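Local structure of CRISPR-associated endonuclease Cas1 (Thermotoga maritima, 4XTK) at residues K186-L192 / L268-D272; D172-R176 / R254-E258. The protein probably acts as a metal-dependent double-stranded DNA endonuclease in CRISPR adaptive immunity, working as a homodimer that assembles with a Cas2 homodimer. One frame throughout, in Å; residues are numbered along the deposited sequence.

In the fold
Both contacts sit at one end of the helical part of Cas1, on the same side of the chain's centre, with their own centres about 10 Å apart. Along the chain the segments alternate: 172-176, 186-192, 254-258, then 268-272. The first two lead out of helix 148-166 and into helix 188-208; the last two follow helix 230-252 and run up to helix 272-287. Contact 2 therefore joins two connecting loops, and contact 1 joins the start of a helix to a short strand. They meet directly where Phe188 and Phe175 bring their rings together. Both lie away from the metal site inferred at Glu155, His221 and Glu236, in the packing at one end of the helical domain.

Contact 1: residues K186-L192 / L268-D272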
ATOM      1  N   LYS E 186       6.477 -12.388  34.575  1.00 57.72           N
ATOM      2  CA  LYS E 186       6.245 -13.675  33.958  1.00 59.47           C
ATOM      3  C   LYS E 186       5.324 -14.480  34.862  1.00 62.78           C
ATOM      4  O   LYS E 186       5.716 -14.939  35.935  1.00 72.12           O
ATOM      5  CB  LYS E 186       7.585 -14.382  33.714  1.00 66.54           C
ATOM      6  CG  LYS E 186       7.567 -15.898  33.693  1.00 76.42           C
ATOM      7  CD  LYS E 186       8.960 -16.413  33.368  1.00 83.25           C
ATOM      8  CE  LYS E 186       9.182 -17.827  33.867  1.00 95.88           C
ATOM      9  NZ  LYS E 186      10.559 -18.300  33.543  1.00104.98           N
ATOM     10  N   ASN E 187       4.082 -14.626  34.411  1.00 46.87           N
ATOM     11  CA  ASN E 187       3.091 -15.435  35.105  1.00 54.50           C
ATOM     12  C   ASN E 187       1.954 -15.772  34.155  1.00 49.82           C
ATOM     13  O   ASN E 187       1.943 -15.321  33.008  1.00 45.86           O
ATOM     14  CB  ASN E 187       2.559 -14.732  36.361  1.00 47.73           C
ATOM     15  CG  ASN E 187       1.905 -13.395  36.069  1.00 53.22           C
ATOM     16  OD1 ASN E 187       1.523 -13.098  34.937  1.00 50.24           O
ATOM     17  ND2 ASN E 187       1.736 -12.593  37.112  1.00 45.93           N
ATOM     18  N   PHE E 188       0.991 -16.547  34.635  1.00 48.02           N
ATOM     19  CA  PHE E 188      -0.073 -17.040  33.770  1.00 47.38           C
ATOM     20  C   PHE E 188      -0.885 -15.902  33.155  1.00 47.13           C
ATOM     21  O   PHE E 188      -1.034 -15.830  31.936  1.00 46.66           O
ATOM     22  CB  PHE E 188      -0.995 -17.980  34.546  1.00 49.56           C
ATOM     23  CG  PHE E 188      -0.324 -19.238  35.010  1.00 50.27           C
ATOM     24  CD1 PHE E 188       0.681 -19.822  34.257  1.00 51.22           C
ATOM     25  CD2 PHE E 188      -0.700 -19.840  36.197  1.00 52.29           C
ATOM     26  CE1 PHE E 188       1.295 -20.984  34.678  1.00 54.21           C
ATOM     27  CE2 PHE E 188      -0.087 -21.001  36.629  1.00 55.15           C
ATOM     28  CZ  PHE E 188       0.911 -21.573  35.866  1.00 56.16           C
ATOM     29  N   ALA E 189      -1.386 -15.011  34.004  1.00 45.73           N
ATOM     30  CA  ALA E 189      -2.306 -13.963  33.578  1.00 45.22           C
ATOM     31  C   ALA E 189      -1.701 -13.035  32.525  1.00 45.75           C
ATOM     32  O   ALA E 189      -2.357 -12.713  31.537  1.00 44.93           O
ATOM     33  CB  ALA E 189      -2.774 -13.159  34.780  1.00 43.88           C
ATOM     34  N   ASN E 190      -0.459 -12.608  32.724  1.00 41.37           N
ATOM     35  CA  ASN E 190       0.168 -11.711  31.764  1.00 40.69           C
ATOM     36  C   ASN E 190       0.506 -12.408  30.444  1.00 46.53           C
ATOM     37  O   ASN E 190       0.567 -11.764  29.394  1.00 53.57           O
ATOM     38  CB  ASN E 190       1.420 -11.064  32.358  1.00 45.77           C
ATOM     39  CG  ASN E 190       1.084  -9.983  33.366  1.00 52.79           C
ATOM     40  OD1 ASN E 190       0.537  -8.942  33.010  1.00 54.02           O
ATOM     41  ND2 ASN E 190       1.425 -10.215  34.627  1.00 48.71           N
ATOM     42  N   THR E 191       0.713 -13.717  30.490  1.00 44.24           N
ATOM     43  CA  THR E 191       0.901 -14.487  29.266  1.00 45.03           C
ATOM     44  C   THR E 191      -0.377 -14.462  28.433  1.00 44.53           C
ATOM     45  O   THR E 191      -0.332 -14.376  27.205  1.00 51.33           O
ATOM     46  CB  THR E 191       1.284 -15.943  29.564  1.00 49.09           C
ATOM     47  OG1 THR E 191       2.533 -15.970  30.262  1.00 53.59           O
ATOM     48  CG2 THR E 191       1.409 -16.741  28.272  1.00 46.60           C
ATOM     49  N   LEU E 192      -1.515 -14.532  29.116  1.00 44.86           N
ATOM     50  CA  LEU E 192      -2.811 -14.489  28.456  1.00 45.20           C
ATOM     51  C   LEU E 192      -3.138 -13.094  27.927  1.00 40.34           C
ATOM     52  O   LEU E 192      -3.502 -12.938  26.759  1.00 41.27           O
ATOM     53  CB  LEU E 192      -3.907 -14.959  29.411  1.00 47.70           C
ATOM     54  CG  LEU E 192      -3.904 -16.458  29.700  1.00 47.38           C
ATOM     55  CD1 LEU E 192      -4.870 -16.769  30.819  1.00 51.47           C
ATOM     56  CD2 LEU E 192      -4.259 -17.254  28.448  1.00 46.22           C
ATOM     57  N   LEU E 268       8.066 -18.467  29.778  1.00 69.45           N
ATOM     58  CA  LEU E 268       6.703 -18.924  30.043  1.00 72.37           C
ATOM     59  C   LEU E 268       5.779 -18.624  28.861  1.00 72.04           C
ATOM     60  O   LEU E 268       5.560 -17.467  28.510  1.00 71.60           O
ATOM     61  CB  LEU E 268       6.160 -18.277  31.319  1.00 66.54           C
ATOM     62  CG  LEU E 268       4.817 -18.801  31.836  1.00 65.51           C
ATOM     63  CD1 LEU E 268       4.878 -20.297  32.117  1.00 57.66           C
ATOM     64  CD2 LEU E 268       4.401 -18.052  33.086  1.00 61.87           C
ATOM     65  N   MET E 269       5.237 -19.675  28.254  1.00 78.06           N
ATOM     66  CA  MET E 269       4.426 -19.527  27.052  1.00 78.98           C
ATOM     67  C   MET E 269       3.167 -20.396  27.087  1.00 75.35           C
ATOM     68  O   MET E 269       3.091 -21.395  27.808  1.00 72.98           O
ATOM     69  CB  MET E 269       5.275 -19.844  25.807  1.00 91.91           C
ATOM     70  CG  MET E 269       4.688 -20.872  24.838  1.00 98.04           C
ATOM     71  SD  MET E 269       5.742 -21.250  23.417  1.00145.74           S
ATOM     72  CE  MET E 269       5.526 -19.776  22.419  1.00 53.38           C
ATOM     73  N   LEU E 270       2.170 -19.978  26.317  1.00 70.70           N
ATOM     74  CA  LEU E 270       0.940 -20.730  26.127  1.00 61.18           C
ATOM     75  C   LEU E 270       1.180 -21.854  25.119  1.00 62.79           C
ATOM     76  O   LEU E 270       1.624 -21.590  24.005  1.00 62.20           O
ATOM     77  CB  LEU E 270      -0.156 -19.778  25.643  1.00 53.13           C
ATOM     78  CG  LEU E 270      -1.643 -20.103  25.739  1.00 52.82           C
ATOM     79  CD1 LEU E 270      -2.035 -20.413  27.165  1.00 48.14           C
ATOM     80  CD2 LEU E 270      -2.434 -18.911  25.215  1.00 53.64           C
ATOM     81  N   ASN E 271       0.907 -23.102  25.492  1.00 54.16           N
ATOM     82  CA  ASN E 271       1.088 -24.200  24.539  1.00 67.32           C
ATOM     83  C   ASN E 271       0.031 -24.162  23.434  1.00 64.35           C
ATOM     84  O   ASN E 271      -0.947 -23.414  23.524  1.00 55.18           O
ATOM     85  CB  ASN E 271       1.108 -25.574  25.231  1.00 60.79           C
ATOM     86  CG  ASN E 271      -0.172 -25.893  25.985  1.00 77.85           C
ATOM     87  OD1 ASN E 271      -1.271 -25.526  25.573  1.00 84.00           O
ATOM     88  ND2 ASN E 271      -0.029 -26.614  27.093  1.00 76.88           N
ATOM     89  N   ASP E 272       0.280 -24.914  22.365  1.00 72.16           N
ATOM     90  CA  ASP E 272      -0.582 -24.927  21.185  1.00 81.96           C
ATOM     91  C   ASP E 272      -2.066 -25.196  21.477  1.00 76.82           C
ATOM     92  O   ASP E 272      -2.931 -24.547  20.886  1.00 85.93           O
ATOM     93  CB  ASP E 272      -0.055 -25.951  20.174  1.00 88.82           C
ATOM     94  CG  ASP E 272       1.304 -25.565  19.611  1.00 92.79           C
ATOM     95  OD1 ASP E 272       1.553 -24.352  19.446  1.00 97.75           O
ATOM     96  OD2 ASP E 272       2.119 -26.467  19.324  1.00 98.14           O
TER
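Leu268 does most of the work here, pushing its side chain against the turn that opens helix 188-208. With CG anti to the backbone N, chi1 -172° sets CG toward the helix start, and CD2 lies against the backbone there, 3.5 Å from the C of Asn187. The same methyl approaches the Phe188 ring obliquely, 4.3 Å from CD1. On the outer side, the extended aliphatic chain of Lys186 runs across Leu268, its CG 3.6 Å from Leu268 CB, while the ammonium end carries on past it on the exposed side. Further along, Thr191 points toward the strand and sets CG2 3.9 Å from the backbone N of Leu270. Leu192 and Leu270 cross at about a right angle, Leu192 CD2 lying 4.1 Å from Leu270 CD2. This is the buried end: Phe261, on the partner strand 261-262, touches both leucines, and Phe247 and Phe278 also pack on Leu192. Met269, by contrast, points away from the helix on the exposed side.

No hydrogen bond links the two segments; the cap bonds lie within the helix start. Asn187 is the N-cap, its OD1 accepting from Asn190 N at 3.0 Å and from Asn190 ND2, which come from opposite faces of the amide plane. Thr191 OG1 gives its proton to Asn187 O at 2.9 Å, from above the carbonyl plane, while Thr191 N reaches that oxygen from the other face. With Asn187 OD1 and O both taken up inside the helix start, what the strand meets is mainly hydrocarbon, and the two segments are held by apolar packing rather than by directed bonds.

Contact 2: residues D172-R176 / R254-E258; sequences DERFR and RQINE
Arg174 and Glu258 pair across this contact through charge alone: Glu258 OE1 lies over one face of the guanidinium, 3.2 Å from Arg174 NH2, and no N-H points at it. The guanidinium and carboxylate planes stand 45° apart. Arg174 directs its in-plane bond to its own segment, where NH2 meets the syn lone pair of Asp172 OD2 at 2.7 Å. Glu258 likewise has a partner nearby, its OE2 accepting from Arg254 NH1 at 2.8 Å, again on the syn side. The two arginines come within 3.7 Å, NH2 of Arg174 to NH1 of Arg254, but the carboxylates of Asp172 and Glu258 would offset that charge in a four-residue network. Glu258 CG lies between its backbone N and carbonyl carbon (chi1 56°), and a bend at chi2 carries the carboxylate back to both arginines.

Beside the charged network, Phe175 inserts its ring against the second loop. CZ comes 3.4 Å from Asn257 CA, and Glu258 N lies at the ring edge, near its plane. Asn257 CB lies over one face of the Arg254 guanidinium, offset toward its rim; Asn257 OD1 accepts from Lys259 N, holding that amide within its own turn. Phe175 rests on Val251 of helix 230-252 and meets Phe188 at the start of helix 188-208, while Ile256 packs on Leu192 of that helix and Leu277 of helix 272-287, so the loop pair packs between helices 188-208, 230-252 and 272-287, with 254-258 leading on to strand 261-262.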
ATOM      1  N   ASP E 172      -8.471 -17.845  41.582  1.00 61.86           N
ATOM      2  CA  ASP E 172      -7.179 -18.496  41.767  1.00 59.87           C
ATOM      3  C   ASP E 172      -6.052 -17.471  41.674  1.00 58.25           C
ATOM      4  O   ASP E 172      -5.863 -16.841  40.632  1.00 52.75           O
ATOM      5  CB  ASP E 172      -6.984 -19.598  40.727  1.00 64.78           C
ATOM      6  CG  ASP E 172      -5.894 -20.577  41.109  1.00 77.22           C
ATOM      7  OD1 ASP E 172      -5.107 -20.268  42.029  1.00 84.92           O
ATOM      8  OD2 ASP E 172      -5.818 -21.655  40.481  1.00 82.83           O
ATOM      9  N   GLU E 173      -5.288 -17.315  42.751  1.00 58.98           N
ATOM     10  CA  GLU E 173      -4.295 -16.250  42.783  1.00 70.56           C
ATOM     11  C   GLU E 173      -3.080 -16.569  41.915  1.00 69.84           C
ATOM     12  O   GLU E 173      -2.337 -15.661  41.541  1.00 67.14           O
ATOM     13  CB  GLU E 173      -3.865 -15.935  44.219  1.00 79.60           C
ATOM     14  CG  GLU E 173      -3.975 -17.076  45.206  1.00 91.69           C
ATOM     15  CD  GLU E 173      -3.563 -16.659  46.612  1.00102.89           C
ATOM     16  OE1 GLU E 173      -4.453 -16.552  47.484  1.00103.77           O
ATOM     17  OE2 GLU E 173      -2.354 -16.440  46.845  1.00106.75           O
ATOM     18  N   ARG E 174      -2.894 -17.842  41.569  1.00 63.72           N
ATOM     19  CA  ARG E 174      -1.875 -18.205  40.584  1.00 62.17           C
ATOM     20  C   ARG E 174      -2.148 -17.497  39.260  1.00 57.89           C
ATOM     21  O   ARG E 174      -1.247 -17.300  38.448  1.00 61.26           O
ATOM     22  CB  ARG E 174      -1.835 -19.718  40.355  1.00 67.77           C
ATOM     23  CG  ARG E 174      -1.339 -20.538  41.529  1.00 69.33           C
ATOM     24  CD  ARG E 174      -1.426 -22.021  41.212  1.00 82.05           C
ATOM     25  NE  ARG E 174      -2.769 -22.396  40.768  1.00 88.18           N
ATOM     26  CZ  ARG E 174      -3.159 -23.641  40.511  1.00 79.91           C
ATOM     27  NH1 ARG E 174      -2.309 -24.650  40.660  1.00 79.54           N
ATOM     28  NH2 ARG E 174      -4.400 -23.878  40.111  1.00 72.53           N
ATOM     29  N   PHE E 175      -3.419 -17.177  39.041  1.00 54.63           N
ATOM     30  CA  PHE E 175      -3.891 -16.512  37.834  1.00 58.10           C
ATOM     31  C   PHE E 175      -4.155 -15.010  37.952  1.00 55.07           C
ATOM     32  O   PHE E 175      -4.706 -14.414  37.033  1.00 56.13           O
ATOM     33  CB  PHE E 175      -5.139 -17.231  37.329  1.00 62.31           C
ATOM     34  CG  PHE E 175      -4.834 -18.565  36.731  1.00 61.11           C
ATOM     35  CD1 PHE E 175      -4.759 -19.694  37.531  1.00 52.44           C
ATOM     36  CD2 PHE E 175      -4.569 -18.684  35.377  1.00 56.85           C
ATOM     37  CE1 PHE E 175      -4.451 -20.920  36.988  1.00 53.90           C
ATOM     38  CE2 PHE E 175      -4.261 -19.909  34.824  1.00 58.71           C
ATOM     39  CZ  PHE E 175      -4.202 -21.027  35.629  1.00 60.16           C
ATOM     40  N   ARG E 176      -3.830 -14.407  39.089  1.00 56.44           N
ATOM     41  CA  ARG E 176      -3.955 -12.953  39.218  1.00 58.85           C
ATOM     42  C   ARG E 176      -2.877 -12.223  38.415  1.00 50.11           C
ATOM     43  O   ARG E 176      -1.749 -12.703  38.283  1.00 50.84           O
ATOM     44  CB  ARG E 176      -3.896 -12.520  40.689  1.00 55.04           C
ATOM     45  CG  ARG E 176      -5.049 -13.063  41.506  1.00 52.35           C
ATOM     46  CD  ARG E 176      -5.196 -12.390  42.848  1.00 64.37           C
ATOM     47  NE  ARG E 176      -6.480 -12.735  43.451  1.00 74.95           N
ATOM     48  CZ  ARG E 176      -7.131 -11.968  44.317  1.00 83.29           C
ATOM     49  NH1 ARG E 176      -6.620 -10.800  44.689  1.00 89.97           N
ATOM     50  NH2 ARG E 176      -8.297 -12.365  44.806  1.00 80.91           N
ATOM     51  N   ARG E 254     -11.889 -22.364  34.301  1.00 62.61           N
ATOM     52  CA  ARG E 254     -10.806 -23.334  34.179  1.00 68.00           C
ATOM     53  C   ARG E 254     -10.722 -23.931  32.772  1.00 67.42           C
ATOM     54  O   ARG E 254     -10.166 -25.010  32.580  1.00 60.84           O
ATOM     55  CB  ARG E 254     -10.971 -24.450  35.212  1.00 81.67           C
ATOM     56  CG  ARG E 254     -10.738 -24.020  36.649  1.00 87.06           C
ATOM     57  CD  ARG E 254      -9.301 -24.242  37.056  1.00 90.35           C
ATOM     58  NE  ARG E 254      -8.953 -25.657  36.999  1.00 88.53           N
ATOM     59  CZ  ARG E 254      -7.763 -26.146  37.329  1.00 83.05           C
ATOM     60  NH1 ARG E 254      -6.805 -25.334  37.752  1.00 81.47           N
ATOM     61  NH2 ARG E 254      -7.534 -27.447  37.239  1.00 85.09           N
ATOM     62  N   GLN E 255     -11.260 -23.222  31.785  1.00 57.31           N
ATOM     63  CA  GLN E 255     -11.059 -23.616  30.397  1.00 67.91           C
ATOM     64  C   GLN E 255      -9.594 -23.450  30.082  1.00 67.40           C
ATOM     65  O   GLN E 255      -8.994 -24.262  29.380  1.00 70.15           O
ATOM     66  CB  GLN E 255     -11.897 -22.779  29.445  1.00 56.01           C
ATOM     67  CG  GLN E 255     -13.362 -23.135  29.416  1.00 74.81           C
ATOM     68  CD  GLN E 255     -14.096 -22.356  28.349  1.00 85.97           C
ATOM     69  OE1 GLN E 255     -14.794 -21.386  28.643  1.00 86.04           O
ATOM     70  NE2 GLN E 255     -13.934 -22.770  27.094  1.00 89.54           N
ATOM     71  N   ILE E 256      -9.035 -22.367  30.607  1.00 67.75           N
ATOM     72  CA  ILE E 256      -7.602 -22.154  30.620  1.00 59.79           C
ATOM     73  C   ILE E 256      -7.102 -22.360  32.048  1.00 60.58           C
ATOM     74  O   ILE E 256      -7.611 -21.744  32.986  1.00 62.80           O
ATOM     75  CB  ILE E 256      -7.224 -20.742  30.131  1.00 57.98           C
ATOM     76  CG1 ILE E 256      -7.501 -20.588  28.631  1.00 53.36           C
ATOM     77  CG2 ILE E 256      -5.763 -20.441  30.439  1.00 47.92           C
ATOM     78  CD1 ILE E 256      -6.534 -21.342  27.733  1.00 54.41           C
ATOM     79  N   ASN E 257      -6.129 -23.247  32.215  1.00 58.36           N
ATOM     80  CA  ASN E 257      -5.475 -23.417  33.504  1.00 59.16           C
ATOM     81  C   ASN E 257      -4.008 -23.791  33.341  1.00 56.53           C
ATOM     82  O   ASN E 257      -3.460 -23.737  32.238  1.00 55.80           O
ATOM     83  CB  ASN E 257      -6.195 -24.464  34.354  1.00 62.38           C
ATOM     84  CG  ASN E 257      -6.358 -25.787  33.640  1.00 65.12           C
ATOM     85  OD1 ASN E 257      -5.380 -26.455  33.309  1.00 68.20           O
ATOM     86  ND2 ASN E 257      -7.604 -26.181  33.409  1.00 72.07           N
ATOM     87  N   GLU E 258      -3.385 -24.174  34.452  1.00 58.26           N
ATOM     88  CA  GLU E 258      -1.943 -24.398  34.505  1.00 62.53           C
ATOM     89  C   GLU E 258      -1.456 -25.493  33.554  1.00 66.68           C
ATOM     90  O   GLU E 258      -0.269 -25.559  33.235  1.00 68.51           O
ATOM     91  CB  GLU E 258      -1.512 -24.733  35.938  1.00 65.03           C
ATOM     92  CG  GLU E 258      -2.230 -25.928  36.561  1.00 75.30           C
ATOM     93  CD  GLU E 258      -3.605 -25.580  37.107  1.00 79.16           C
ATOM     94  OE1 GLU E 258      -4.017 -24.403  36.997  1.00 80.04           O
ATOM     95  OE2 GLU E 258      -4.274 -26.489  37.642  1.00 79.87           O
TER